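Local structure of invasion protein InvA (Salmonella enterica, 2X49) at residues Q148-M153 with R176-L181; R30-F35 with P44-R49; V248-I253 with L293-V298. The protein takes part in bacterial invasion of intestinal epithelial cells as a type III secretion export apparatus protein, this chain being its C-terminal domain. One frame throughout, in Å; residues are numbered along the deposited sequence.

The contacts share no helix or strand and do not touch. Contact 1 joins two helices and is largely buried; its one polar pair, two hydroxyls, has apolar side chains packed beside it. Contact 2 packs a helix beside the start of an edge strand: apolar branches meet on the inner side, while an arginine and a glutamate lie toward the surface. Contact 3, partly buried, links the end of a helix and the residue after it to the turn after another sheet's strand, with a salt bridge whose hydrogen bond is weak. Contacts 2 and 3 lie on opposite sides of the chain's centre; their centres are about 38 Å apart, those of 1 and 2 about 22 Å.

Contact 1. Residues Q148-M153 with R176-L181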
ATOM      1  N   GLN A 148     -11.661 -18.687   3.295  1.00 15.18           N
ATOM      2  CA  GLN A 148     -12.933 -18.577   4.027  1.00 16.13           C
ATOM      3  C   GLN A 148     -13.527 -17.206   3.799  1.00 15.29           C
ATOM      4  O   GLN A 148     -14.716 -17.075   3.556  1.00 15.35           O
ATOM      5  CB  GLN A 148     -12.832 -18.888   5.540  1.00 15.68           C
ATOM      6  CG  GLN A 148     -12.575 -20.345   5.851  1.00 19.06           C
ATOM      7  CD  GLN A 148     -13.382 -21.309   5.012  1.00 19.16           C
ATOM      8  OE1 GLN A 148     -12.824 -21.973   4.139  1.00 22.54           O
ATOM      9  NE2 GLN A 148     -14.683 -21.445   5.300  1.00 18.86           N
ATOM     10  N   GLU A 149     -12.666 -16.185   3.849  1.00 16.61           N
ATOM     11  CA  GLU A 149     -13.110 -14.796   3.622  1.00 16.60           C
ATOM     12  C   GLU A 149     -13.549 -14.609   2.174  1.00 15.88           C
ATOM     13  O   GLU A 149     -14.564 -13.979   1.859  1.00 17.72           O
ATOM     14  CB  GLU A 149     -12.013 -13.817   3.973  1.00 17.04           C
ATOM     15  CG  GLU A 149     -11.739 -13.677   5.444  1.00 17.99           C
ATOM     16  CD  GLU A 149     -11.078 -14.891   6.093  1.00 20.14           C
ATOM     17  OE1 GLU A 149     -10.191 -15.546   5.459  1.00 18.87           O
ATOM     18  OE2 GLU A 149     -11.444 -15.182   7.253  1.00 24.41           O
ATOM     19  N   THR A 150     -12.779 -15.194   1.284  1.00 15.23           N
ATOM     20  CA  THR A 150     -13.119 -15.129  -0.153  1.00 15.31           C
ATOM     21  C   THR A 150     -14.477 -15.788  -0.428  1.00 14.62           C
ATOM     22  O   THR A 150     -15.339 -15.286  -1.147  1.00 14.19           O
ATOM     23  CB  THR A 150     -12.009 -15.800  -0.993  1.00 14.86           C
ATOM     24  OG1 THR A 150     -10.779 -15.105  -0.792  1.00 15.32           O
ATOM     25  CG2 THR A 150     -12.359 -15.866  -2.490  1.00 16.36           C
ATOM     26  N   LYS A 151     -14.688 -16.928   0.197  1.00 14.16           N
ATOM     27  CA  LYS A 151     -15.901 -17.703  -0.072  1.00 15.44           C
ATOM     28  C   LYS A 151     -17.121 -16.903   0.398  1.00 15.92           C
ATOM     29  O   LYS A 151     -18.209 -16.958  -0.183  1.00 17.01           O
ATOM     30  CB  LYS A 151     -15.819 -19.094   0.574  1.00 15.89           C
ATOM     31  CG  LYS A 151     -17.139 -19.861   0.580  1.00 18.51           C
ATOM     32  CD  LYS A 151     -17.551 -20.383  -0.795  1.00 20.66           C
ATOM     33  CE  LYS A 151     -18.602 -21.483  -0.628  1.00 21.97           C
ATOM     34  NZ  LYS A 151     -19.602 -21.550  -1.745  1.00 23.36           N
ATOM     35  N   HIS A 152     -16.897 -16.145   1.451  1.00 17.43           N
ATOM     36  CA  HIS A 152     -17.972 -15.348   2.061  1.00 19.23           C
ATOM     37  C   HIS A 152     -18.359 -14.244   1.113  1.00 18.90           C
ATOM     38  O   HIS A 152     -19.532 -13.917   0.906  1.00 19.99           O
ATOM     39  CB  HIS A 152     -17.520 -14.699   3.357  1.00 19.76           C
ATOM     40  CG  HIS A 152     -18.584 -13.885   4.019  1.00 22.29           C
ATOM     41  ND1 HIS A 152     -19.523 -14.440   4.860  1.00 25.66           N
ATOM     42  CD2 HIS A 152     -18.872 -12.564   3.951  1.00 26.89           C
ATOM     43  CE1 HIS A 152     -20.333 -13.491   5.299  1.00 26.02           C
ATOM     44  NE2 HIS A 152     -19.968 -12.345   4.755  1.00 27.20           N
ATOM     45  N   MET A 153     -17.316 -13.669   0.553  1.00 18.84           N
ATOM     46  CA  MET A 153     -17.484 -12.564  -0.374  1.00 19.28           C
ATOM     47  C   MET A 153     -18.191 -13.036  -1.611  1.00 17.95           C
ATOM     48  O   MET A 153     -19.033 -12.335  -2.150  1.00 18.41           O
ATOM     49  CB  MET A 153     -16.159 -11.888  -0.724  1.00 19.95           C
ATOM     50  CG  MET A 153     -15.418 -11.273   0.458  1.00 22.78           C
ATOM     51  SD  MET A 153     -13.732 -10.748   0.029  1.00 27.69           S
ATOM     52  CE  MET A 153     -14.016  -9.523  -1.201  1.00 27.74           C
ATOM     53  N   ARG A 176      -8.124 -20.133  -6.319  1.00 15.28           N
ATOM     54  CA  ARG A 176      -7.506 -19.262  -7.329  1.00 15.22           C
ATOM     55  C   ARG A 176      -8.005 -17.830  -7.185  1.00 15.22           C
ATOM     56  O   ARG A 176      -7.232 -16.892  -7.211  1.00 14.85           O
ATOM     57  CB  ARG A 176      -7.766 -19.809  -8.756  1.00 14.85           C
ATOM     58  CG  ARG A 176      -7.334 -18.938  -9.846  1.00 16.02           C
ATOM     59  CD  ARG A 176      -5.929 -18.494  -9.800  1.00 17.88           C
ATOM     60  NE  ARG A 176      -4.969 -19.550  -9.576  1.00 22.15           N
ATOM     61  CZ  ARG A 176      -4.331 -20.210 -10.526  1.00 27.03           C
ATOM     62  NH1 ARG A 176      -4.553 -19.936 -11.799  1.00 30.93           N
ATOM     63  NH2 ARG A 176      -3.464 -21.142 -10.189  1.00 26.00           N
ATOM     64  N   ILE A 177      -9.296 -17.709  -6.932  1.00 15.30           N
ATOM     65  CA  ILE A 177      -9.883 -16.377  -6.721  1.00 14.84           C
ATOM     66  C   ILE A 177      -9.223 -15.725  -5.477  1.00 14.72           C
ATOM     67  O   ILE A 177      -8.860 -14.532  -5.484  1.00 14.12           O
ATOM     68  CB  ILE A 177     -11.384 -16.415  -6.605  1.00 14.54           C
ATOM     69  CG1 ILE A 177     -12.001 -16.871  -7.955  1.00 15.07           C
ATOM     70  CG2 ILE A 177     -11.870 -14.991  -6.183  1.00 14.84           C
ATOM     71  CD1 ILE A 177     -13.494 -17.298  -7.802  1.00 17.28           C
ATOM     72  N   SER A 178      -9.026 -16.520  -4.447  1.00 14.58           N
ATOM     73  CA  SER A 178      -8.522 -16.033  -3.135  1.00 14.92           C
ATOM     74  C   SER A 178      -7.110 -15.516  -3.358  1.00 14.50           C
ATOM     75  O   SER A 178      -6.713 -14.424  -2.905  1.00 15.11           O
ATOM     76  CB  SER A 178      -8.536 -17.098  -2.055  1.00 15.68           C
ATOM     77  OG  SER A 178      -8.209 -16.564  -0.763  1.00 17.57           O
ATOM     78  N   GLU A 179      -6.366 -16.274  -4.161  1.00 15.38           N
ATOM     79  CA  GLU A 179      -5.012 -15.875  -4.533  1.00 16.83           C
ATOM     80  C   GLU A 179      -4.926 -14.551  -5.263  1.00 16.38           C
ATOM     81  O   GLU A 179      -4.095 -13.677  -4.969  1.00 16.77           O
ATOM     82  CB  GLU A 179      -4.268 -16.970  -5.316  1.00 17.71           C
ATOM     83  CG  GLU A 179      -3.942 -18.112  -4.457  1.00 23.43           C
ATOM     84  CD  GLU A 179      -3.535 -19.354  -5.221  1.00 31.14           C
ATOM     85  OE1 GLU A 179      -3.461 -19.306  -6.471  1.00 36.16           O
ATOM     86  OE2 GLU A 179      -3.302 -20.400  -4.557  1.00 36.06           O
ATOM     87  N   VAL A 180      -5.822 -14.378  -6.222  1.00 15.95           N
ATOM     88  CA  VAL A 180      -5.968 -13.100  -6.964  1.00 15.83           C
ATOM     89  C   VAL A 180      -6.225 -11.917  -5.997  1.00 15.73           C
ATOM     90  O   VAL A 180      -5.555 -10.876  -5.978  1.00 16.30           O
ATOM     91  CB  VAL A 180      -7.036 -13.161  -8.031  1.00 17.45           C
ATOM     92  CG1 VAL A 180      -7.313 -11.787  -8.599  1.00 17.25           C
ATOM     93  CG2 VAL A 180      -6.577 -14.125  -9.121  1.00 15.95           C
ATOM     94  N   LEU A 181      -7.155 -12.127  -5.120  1.00 14.14           N
ATOM     95  CA  LEU A 181      -7.565 -11.066  -4.168  1.00 14.84           C
ATOM     96  C   LEU A 181      -6.417 -10.682  -3.231  1.00 14.50           C
ATOM     97  O   LEU A 181      -6.186  -9.493  -2.957  1.00 14.24           O
ATOM     98  CB  LEU A 181      -8.818 -11.506  -3.385  1.00 13.83           C
ATOM     99  CG  LEU A 181     -10.150 -11.726  -4.155  1.00 15.16           C
ATOM    100  CD1 LEU A 181     -11.396 -11.941  -3.240  1.00 17.15           C
ATOM    101  CD2 LEU A 181     -10.443 -10.553  -5.075  1.00 20.17           C
TER
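Thr150 meets Ser178 where helix 147-158 passes helix 174-185, and its short side chain carries most of the contact. At its root, CB lies 3.9 Å from Ser178 CB. The two branches then divide the work. OG1 makes a hydrogen bond with Ser178 OG at 3.0 Å, and either hydroxyl could be the donor; OG1 is also hydrogen-bonded to Gly146 O, four residues back, before the helix begins, so two partners grip this buried oxygen. OG1 lies anti to the carbonyl carbon (chi1 -61°), which puts CG2 anti to the backbone N; there it touches Ile177 CG2 at 3.8 Å, the two side chains meeting at a slant. Leu181 CD1 comes to 4.0 Å from Thr150 OG1, setting a methyl beside the threonine oxygen alone. One turn on, Met153 and Leu181 meet tip to tip, CE to CD1 at 4.1 Å; the bend at chi3 (62°) places CE there. Helix 194-204 adds Met194, which touches both Met153 and Leu181, and Met198 against Ile177. With the local axes 9.2 Å apart and crossing at 101°, this is a near-perpendicular helix-helix packing within the run of helices in the middle of this FHIPEP-family domain.

Contact 2. Residues R30-F35 with P44-R49; sequences RLRSQF and PEVLLR
Arg32 lays its aliphatic stem past Val46, CG to CG2 at 3.9 Å, the two side chains sliding by each other in opposite directions. The setting is a beta-alpha-beta crossover: strand 10-14 leads through helices 16-24 and 27-39 into strand 46-50, which lies parallel to it at the edge of a mixed sheet. Here the second of those helices packs beside the entry to the returning strand. On the inner side, Leu31 has CG anti to the backbone N (chi1 169°), and its CD2 reaches Val46 CG2 at 3.9 Å, with the side chains at about a right angle. The same valine methyl therefore serves both helix residues. Leu31 also rests on Leu43 and on Tyr130 of helix 125-139, which extends this apolar patch into the interior.

Beyond its stem, Arg32 bends at chi3 (84°) and runs over the backbone that leads into the strand. Arg32 NE stands 3.0 Å from Pro44 O, and its NH2 is hydrogen-bonded to Leu43 O. One face of the guanidinium lies over Glu45 N, which sits 3.5 Å off the plane and toward its rim. The head of the arginine is thus laid against main chain, with backbone carbonyls as its close polar neighbours. Glu45 sends its carboxylate to the same region, its plane tilted 23° from that of the guanidinium. Arg32 NH1 and Glu45 OE1 remain 4.0 Å apart; OE1 stands off the guanidinium plane, and only the proximity of opposite charges links the two.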
ATOM      1  N   ARG A  30     -12.053   2.569  14.776  1.00 19.88           N
ATOM      2  CA  ARG A  30     -11.975   3.380  13.548  1.00 21.14           C
ATOM      3  C   ARG A  30     -10.999   2.756  12.527  1.00 19.97           C
ATOM      4  O   ARG A  30     -11.219   2.791  11.304  1.00 20.28           O
ATOM      5  CB  ARG A  30     -11.573   4.811  13.851  1.00 21.17           C
ATOM      6  CG  ARG A  30     -12.732   5.588  14.363  1.00 24.16           C
ATOM      7  CD  ARG A  30     -12.237   6.842  15.101  1.00 29.31           C
ATOM      8  NE  ARG A  30     -11.725   7.819  14.148  1.00 34.10           N
ATOM      9  CZ  ARG A  30     -11.061   8.930  14.454  1.00 37.55           C
ATOM     10  NH1 ARG A  30     -10.798   9.267  15.714  1.00 37.17           N
ATOM     11  NH2 ARG A  30     -10.665   9.730  13.470  1.00 38.48           N
ATOM     12  N   LEU A  31      -9.936   2.160  13.042  1.00 18.65           N
ATOM     13  CA  LEU A  31      -8.990   1.396  12.196  1.00 19.24           C
ATOM     14  C   LEU A  31      -9.746   0.304  11.458  1.00 19.08           C
ATOM     15  O   LEU A  31      -9.584   0.110  10.232  1.00 18.19           O
ATOM     16  CB  LEU A  31      -7.808   0.808  12.988  1.00 19.19           C
ATOM     17  CG  LEU A  31      -6.914  -0.211  12.284  1.00 19.52           C
ATOM     18  CD1 LEU A  31      -6.256   0.479  11.092  1.00 20.42           C
ATOM     19  CD2 LEU A  31      -5.840  -0.791  13.285  1.00 21.59           C
ATOM     20  N   ARG A  32     -10.573  -0.402  12.203  1.00 17.87           N
ATOM     21  CA  ARG A  32     -11.303  -1.567  11.646  1.00 17.20           C
ATOM     22  C   ARG A  32     -12.349  -1.118  10.667  1.00 16.90           C
ATOM     23  O   ARG A  32     -12.455  -1.671   9.569  1.00 16.91           O
ATOM     24  CB  ARG A  32     -11.929  -2.476  12.704  1.00 18.29           C
ATOM     25  CG  ARG A  32     -10.867  -3.161  13.522  1.00 18.59           C
ATOM     26  CD  ARG A  32     -11.459  -4.040  14.574  1.00 22.98           C
ATOM     27  NE  ARG A  32     -11.780  -5.327  13.966  1.00 26.61           N
ATOM     28  CZ  ARG A  32     -12.783  -6.127  14.299  1.00 33.15           C
ATOM     29  NH1 ARG A  32     -13.650  -5.811  15.247  1.00 33.56           N
ATOM     30  NH2 ARG A  32     -12.916  -7.269  13.660  1.00 34.84           N
ATOM     31  N   SER A  33     -13.085  -0.085  11.011  1.00 16.89           N
ATOM     32  CA  SER A  33     -14.179   0.330  10.140  1.00 16.67           C
ATOM     33  C   SER A  33     -13.657   0.940   8.863  1.00 16.27           C
ATOM     34  O   SER A  33     -14.167   0.669   7.757  1.00 14.89           O
ATOM     35  CB  SER A  33     -15.165   1.286  10.845  1.00 17.71           C
ATOM     36  OG  SER A  33     -14.497   2.394  11.374  1.00 20.96           O
ATOM     37  N   GLN A  34     -12.630   1.764   9.003  1.00 14.89           N
ATOM     38  CA  GLN A  34     -12.054   2.488   7.841  1.00 15.33           C
ATOM     39  C   GLN A  34     -11.333   1.528   6.892  1.00 13.15           C
ATOM     40  O   GLN A  34     -11.384   1.696   5.670  1.00 14.19           O
ATOM     41  CB  GLN A  34     -11.145   3.643   8.223  1.00 15.23           C
ATOM     42  CG  GLN A  34     -10.921   4.563   7.014  1.00 16.31           C
ATOM     43  CD  GLN A  34     -12.224   5.228   6.506  1.00 19.30           C
ATOM     44  OE1 GLN A  34     -13.058   5.674   7.292  1.00 20.18           O
ATOM     45  NE2 GLN A  34     -12.374   5.326   5.184  1.00 21.36           N
ATOM     46  N   PHE A  35     -10.694   0.501   7.452  1.00 13.73           N
ATOM     47  CA  PHE A  35      -9.935  -0.422   6.635  1.00 14.23           C
ATOM     48  C   PHE A  35     -10.918  -1.156   5.755  1.00 15.28           C
ATOM     49  O   PHE A  35     -10.675  -1.385   4.585  1.00 15.21           O
ATOM     50  CB  PHE A  35      -9.073  -1.400   7.449  1.00 15.18           C
ATOM     51  CG  PHE A  35      -8.043  -2.157   6.653  1.00 14.76           C
ATOM     52  CD1 PHE A  35      -6.774  -1.670   6.467  1.00 16.79           C
ATOM     53  CD2 PHE A  35      -8.350  -3.364   6.061  1.00 14.56           C
ATOM     54  CE1 PHE A  35      -5.816  -2.369   5.743  1.00 16.13           C
ATOM     55  CE2 PHE A  35      -7.361  -4.031   5.341  1.00 14.69           C
ATOM     56  CZ  PHE A  35      -6.141  -3.529   5.199  1.00 15.08           C
ATOM     57  N   PRO A  44      -8.822  -8.394  11.878  1.00 15.58           N
ATOM     58  CA  PRO A  44      -9.083  -8.983  13.178  1.00 15.78           C
ATOM     59  C   PRO A  44      -9.330  -7.911  14.214  1.00 15.45           C
ATOM     60  O   PRO A  44      -9.170  -6.724  13.954  1.00 16.67           O
ATOM     61  CB  PRO A  44      -7.742  -9.637  13.541  1.00 15.37           C
ATOM     62  CG  PRO A  44      -7.026  -9.786  12.234  1.00 16.41           C
ATOM     63  CD  PRO A  44      -7.425  -8.604  11.463  1.00 15.72           C
ATOM     64  N   GLU A  45      -9.720  -8.377  15.367  1.00 15.03           N
ATOM     65  CA  GLU A  45      -9.822  -7.486  16.554  1.00 16.33           C
ATOM     66  C   GLU A  45      -8.488  -6.840  16.827  1.00 17.20           C
ATOM     67  O   GLU A  45      -7.415  -7.340  16.483  1.00 18.23           O
ATOM     68  CB  GLU A  45     -10.228  -8.306  17.771  1.00 16.07           C
ATOM     69  CG  GLU A  45     -11.589  -8.956  17.710  1.00 15.92           C
ATOM     70  CD  GLU A  45     -12.659  -8.128  18.364  1.00 19.90           C
ATOM     71  OE1 GLU A  45     -12.368  -7.007  18.843  1.00 21.74           O
ATOM     72  OE2 GLU A  45     -13.773  -8.643  18.469  1.00 19.68           O
ATOM     73  N   VAL A  46      -8.582  -5.612  17.302  1.00 17.70           N
ATOM     74  CA  VAL A  46      -7.430  -4.788  17.609  1.00 17.70           C
ATOM     75  C   VAL A  46      -7.409  -4.496  19.092  1.00 16.86           C
ATOM     76  O   VAL A  46      -8.349  -3.971  19.649  1.00 18.93           O
ATOM     77  CB  VAL A  46      -7.492  -3.493  16.838  1.00 17.89           C
ATOM     78  CG1 VAL A  46      -6.349  -2.561  17.264  1.00 18.57           C
ATOM     79  CG2 VAL A  46      -7.459  -3.720  15.285  1.00 19.13           C
ATOM     80  N   LEU A  47      -6.359  -4.963  19.725  1.00 16.58           N
ATOM     81  CA  LEU A  47      -6.127  -4.788  21.177  1.00 14.72           C
ATOM     82  C   LEU A  47      -5.063  -3.708  21.386  1.00 16.07           C
ATOM     83  O   LEU A  47      -4.053  -3.642  20.688  1.00 16.33           O
ATOM     84  CB  LEU A  47      -5.692  -6.093  21.891  1.00 14.50           C
ATOM     85  CG  LEU A  47      -6.487  -7.344  21.524  1.00 17.04           C
ATOM     86  CD1 LEU A  47      -5.913  -8.609  22.155  1.00 21.01           C
ATOM     87  CD2 LEU A  47      -7.938  -7.199  21.937  1.00 22.76           C
ATOM     88  N   LEU A  48      -5.325  -2.839  22.328  1.00 15.68           N
ATOM     89  CA  LEU A  48      -4.299  -1.865  22.800  1.00 16.53           C
ATOM     90  C   LEU A  48      -3.640  -2.380  24.070  1.00 16.23           C
ATOM     91  O   LEU A  48      -4.291  -2.902  24.993  1.00 15.92           O
ATOM     92  CB  LEU A  48      -4.875  -0.459  23.100  1.00 16.57           C
ATOM     93  CG  LEU A  48      -5.663   0.253  22.006  1.00 20.43           C
ATOM     94  CD1 LEU A  48      -5.992   1.712  22.407  1.00 22.05           C
ATOM     95  CD2 LEU A  48      -5.062   0.210  20.639  1.00 20.71           C
ATOM     96  N   ARG A  49      -2.328  -2.206  24.105  1.00 15.35           N
ATOM     97  CA  ARG A  49      -1.499  -2.594  25.252  1.00 15.88           C
ATOM     98  C   ARG A  49      -0.493  -1.489  25.535  1.00 15.39           C
ATOM     99  O   ARG A  49       0.013  -0.885  24.616  1.00 14.90           O
ATOM    100  CB  ARG A  49      -0.802  -3.923  24.974  1.00 17.69           C
ATOM    101  CG  ARG A  49       0.122  -4.424  26.035  1.00 22.37           C
ATOM    102  CD  ARG A  49       0.510  -5.914  25.794  1.00 27.05           C
ATOM    103  NE  ARG A  49      -0.650  -6.762  25.472  1.00 33.93           N
ATOM    104  CZ  ARG A  49      -0.571  -8.041  25.095  1.00 36.39           C
ATOM    105  NH1 ARG A  49       0.609  -8.629  24.984  1.00 37.98           N
ATOM    106  NH2 ARG A  49      -1.671  -8.734  24.813  1.00 38.62           N
TER

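Contact 3. Residues V248-I253 with L293-V298; sequences VIRKGI and LTSVDV
Arg250 and Asp297 form the charged part of this contact. NH1 of Arg250 makes a salt bridge to Asp297 OD2 at 2.6 Å, but as a hydrogen bond it is weak, with an angle of only 128° at the hydrogen. Asp297 OD1 is also near, 2.9 Å from the same NH1, so the carboxylate straddles one nitrogen rather than pairing with two. The side chains cross at about a right angle, with guanidinium and carboxylate planes 62° apart. On the other terminal nitrogen, NH2 is in a salt bridge with Glu246 OE1, which also takes a hydrogen bond with Ser295 OG; this second acid thus ties the arginine to the turn.

The apolar part is built around Val298. Its CG1 meets Ile249 CG2 at 3.8 Å and Ile253 CD1 at 4.4 Å, and lies over one face of the guanidinium. Ile253 CD1 also rests 3.7 Å from Asp297 O, a methyl against a carbonyl.

In the fold, helix 243-252 follows strand 236-240, the parallel neighbour of strand 291-294; the two are the inner strands of a parallel four-stranded sheet, between 314-317 and 327-332. The contact joins the end of helix 243-252 and the first residue of strand 253-255 to the turn leading from strand 291-294 into helix 299-306, whose Met305 and Phe301 touch Ile249 and Ile253, while strand 260-262 adds Leu262 against Ile249.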
ATOM      1  N   VAL A 248      17.083  -2.728 -18.439  1.00 18.34           N
ATOM      2  CA  VAL A 248      17.904  -3.721 -17.721  1.00 18.48           C
ATOM      3  C   VAL A 248      16.998  -4.856 -17.320  1.00 18.84           C
ATOM      4  O   VAL A 248      17.337  -6.043 -17.365  1.00 19.10           O
ATOM      5  CB  VAL A 248      18.585  -3.148 -16.471  1.00 18.95           C
ATOM      6  CG1 VAL A 248      19.109  -4.273 -15.563  1.00 19.35           C
ATOM      7  CG2 VAL A 248      19.694  -2.215 -16.886  1.00 19.56           C
ATOM      8  N   ILE A 249      15.804  -4.443 -16.914  1.00 17.96           N
ATOM      9  CA  ILE A 249      14.819  -5.381 -16.367  1.00 17.88           C
ATOM     10  C   ILE A 249      14.282  -6.212 -17.514  1.00 17.46           C
ATOM     11  O   ILE A 249      14.140  -7.426 -17.473  1.00 16.24           O
ATOM     12  CB  ILE A 249      13.661  -4.659 -15.658  1.00 18.34           C
ATOM     13  CG1 ILE A 249      14.185  -4.021 -14.383  1.00 19.99           C
ATOM     14  CG2 ILE A 249      12.526  -5.661 -15.384  1.00 19.09           C
ATOM     15  CD1 ILE A 249      14.567  -5.021 -13.328  1.00 22.29           C
ATOM     16  N   ARG A 250      14.051  -5.510 -18.591  1.00 16.28           N
ATOM     17  CA  ARG A 250      13.416  -6.122 -19.759  1.00 16.66           C
ATOM     18  C   ARG A 250      14.332  -7.233 -20.280  1.00 16.78           C
ATOM     19  O   ARG A 250      13.868  -8.311 -20.644  1.00 16.56           O
ATOM     20  CB  ARG A 250      13.058  -5.086 -20.836  1.00 16.72           C
ATOM     21  CG  ARG A 250      11.834  -5.473 -21.616  1.00 19.45           C
ATOM     22  CD  ARG A 250      11.409  -4.378 -22.581  1.00 22.79           C
ATOM     23  NE  ARG A 250      11.687  -3.086 -21.982  1.00 25.88           N
ATOM     24  CZ  ARG A 250      10.829  -2.089 -21.840  1.00 27.51           C
ATOM     25  NH1 ARG A 250       9.592  -2.180 -22.295  1.00 30.51           N
ATOM     26  NH2 ARG A 250      11.240  -0.986 -21.266  1.00 28.20           N
ATOM     27  N   LYS A 251      15.640  -6.987 -20.263  1.00 17.37           N
ATOM     28  CA  LYS A 251      16.587  -7.999 -20.842  1.00 17.39           C
ATOM     29  C   LYS A 251      16.630  -9.264 -20.006  1.00 17.61           C
ATOM     30  O   LYS A 251      17.063 -10.331 -20.458  1.00 18.44           O
ATOM     31  CB  LYS A 251      18.050  -7.525 -21.022  1.00 18.51           C
ATOM     32  CG  LYS A 251      18.967  -8.558 -21.859  1.00 19.72           C
ATOM     33  CD  LYS A 251      19.531  -9.851 -21.066  1.00 20.39           C
ATOM     34  CE  LYS A 251      20.485 -10.843 -21.840  1.00 16.63           C
ATOM     35  NZ  LYS A 251      19.973 -12.280 -22.310  1.00 10.15           N
ATOM     36  N   GLY A 252      16.268  -9.095 -18.759  1.00 17.16           N
ATOM     37  CA  GLY A 252      16.364 -10.167 -17.749  1.00 16.74           C
ATOM     38  C   GLY A 252      15.137 -11.055 -17.743  1.00 15.75           C
ATOM     39  O   GLY A 252      15.050 -12.103 -17.072  1.00 16.97           O
ATOM     40  N   ILE A 253      14.149 -10.621 -18.500  1.00 15.56           N
ATOM     41  CA  ILE A 253      12.885 -11.360 -18.515  1.00 15.41           C
ATOM     42  C   ILE A 253      12.926 -12.555 -19.442  1.00 15.75           C
ATOM     43  O   ILE A 253      13.198 -12.450 -20.628  1.00 15.40           O
ATOM     44  CB  ILE A 253      11.676 -10.508 -18.931  1.00 15.89           C
ATOM     45  CG1 ILE A 253      11.442  -9.385 -17.945  1.00 15.67           C
ATOM     46  CG2 ILE A 253      10.438 -11.393 -19.028  1.00 14.34           C
ATOM     47  CD1 ILE A 253      10.264  -8.477 -18.380  1.00 18.27           C
ATOM     48  N   LEU A 293       6.347   4.847 -11.369  1.00 17.30           N
ATOM     49  CA  LEU A 293       5.638   4.683 -12.663  1.00 16.31           C
ATOM     50  C   LEU A 293       6.532   4.020 -13.672  1.00 17.30           C
ATOM     51  O   LEU A 293       7.646   4.443 -13.908  1.00 16.98           O
ATOM     52  CB  LEU A 293       5.230   6.052 -13.237  1.00 16.84           C
ATOM     53  CG  LEU A 293       4.281   6.899 -12.412  1.00 18.03           C
ATOM     54  CD1 LEU A 293       3.954   8.233 -13.148  1.00 18.06           C
ATOM     55  CD2 LEU A 293       3.038   6.089 -12.090  1.00 21.94           C
ATOM     56  N   THR A 294       5.987   3.000 -14.294  1.00 17.03           N
ATOM     57  CA  THR A 294       6.722   2.266 -15.318  1.00 17.67           C
ATOM     58  C   THR A 294       5.848   1.673 -16.398  1.00 17.68           C
ATOM     59  O   THR A 294       4.643   1.711 -16.342  1.00 16.24           O
ATOM     60  CB  THR A 294       7.531   1.153 -14.717  1.00 19.43           C
ATOM     61  OG1 THR A 294       8.574   0.821 -15.647  1.00 24.15           O
ATOM     62  CG2 THR A 294       6.629   0.013 -14.392  1.00 18.44           C
ATOM     63  N   SER A 295       6.494   1.098 -17.398  1.00 16.66           N
ATOM     64  CA  SER A 295       5.781   0.390 -18.476  1.00 18.05           C
ATOM     65  C   SER A 295       5.100  -0.858 -17.946  1.00 18.17           C
ATOM     66  O   SER A 295       5.567  -1.498 -16.995  1.00 18.29           O
ATOM     67  CB  SER A 295       6.726   0.004 -19.622  1.00 17.99           C
ATOM     68  OG  SER A 295       7.357   1.132 -20.264  1.00 20.34           O
ATOM     69  N   VAL A 296       3.993  -1.223 -18.572  1.00 18.67           N
ATOM     70  CA  VAL A 296       3.253  -2.402 -18.108  1.00 19.72           C
ATOM     71  C   VAL A 296       4.111  -3.661 -18.197  1.00 19.03           C
ATOM     72  O   VAL A 296       3.987  -4.557 -17.404  1.00 19.96           O
ATOM     73  CB  VAL A 296       1.890  -2.658 -18.848  1.00 19.84           C
ATOM     74  CG1 VAL A 296       2.133  -2.957 -20.305  1.00 23.21           C
ATOM     75  CG2 VAL A 296       1.177  -3.794 -18.149  1.00 23.22           C
ATOM     76  N   ASP A 297       4.979  -3.732 -19.186  1.00 19.07           N
ATOM     77  CA  ASP A 297       5.772  -4.973 -19.372  1.00 18.34           C
ATOM     78  C   ASP A 297       6.746  -5.293 -18.246  1.00 18.32           C
ATOM     79  O   ASP A 297       7.134  -6.452 -18.061  1.00 20.88           O
ATOM     80  CB  ASP A 297       6.399  -5.105 -20.771  1.00 19.45           C
ATOM     81  CG  ASP A 297       7.473  -4.089 -21.086  1.00 21.19           C
ATOM     82  OD1 ASP A 297       7.639  -3.103 -20.364  1.00 24.38           O
ATOM     83  OD2 ASP A 297       8.136  -4.268 -22.142  1.00 24.75           O
ATOM     84  N   VAL A 298       7.124  -4.279 -17.483  1.00 16.02           N
ATOM     85  CA  VAL A 298       8.152  -4.455 -16.440  1.00 15.60           C
ATOM     86  C   VAL A 298       7.620  -4.231 -14.997  1.00 13.71           C
ATOM     87  O   VAL A 298       8.299  -4.541 -13.989  1.00 14.56           O
ATOM     88  CB  VAL A 298       9.401  -3.579 -16.689  1.00 15.54           C
ATOM     89  CG1 VAL A 298      10.163  -4.053 -17.957  1.00 14.58           C
ATOM     90  CG2 VAL A 298       9.028  -2.101 -16.728  1.00 17.44           C
TER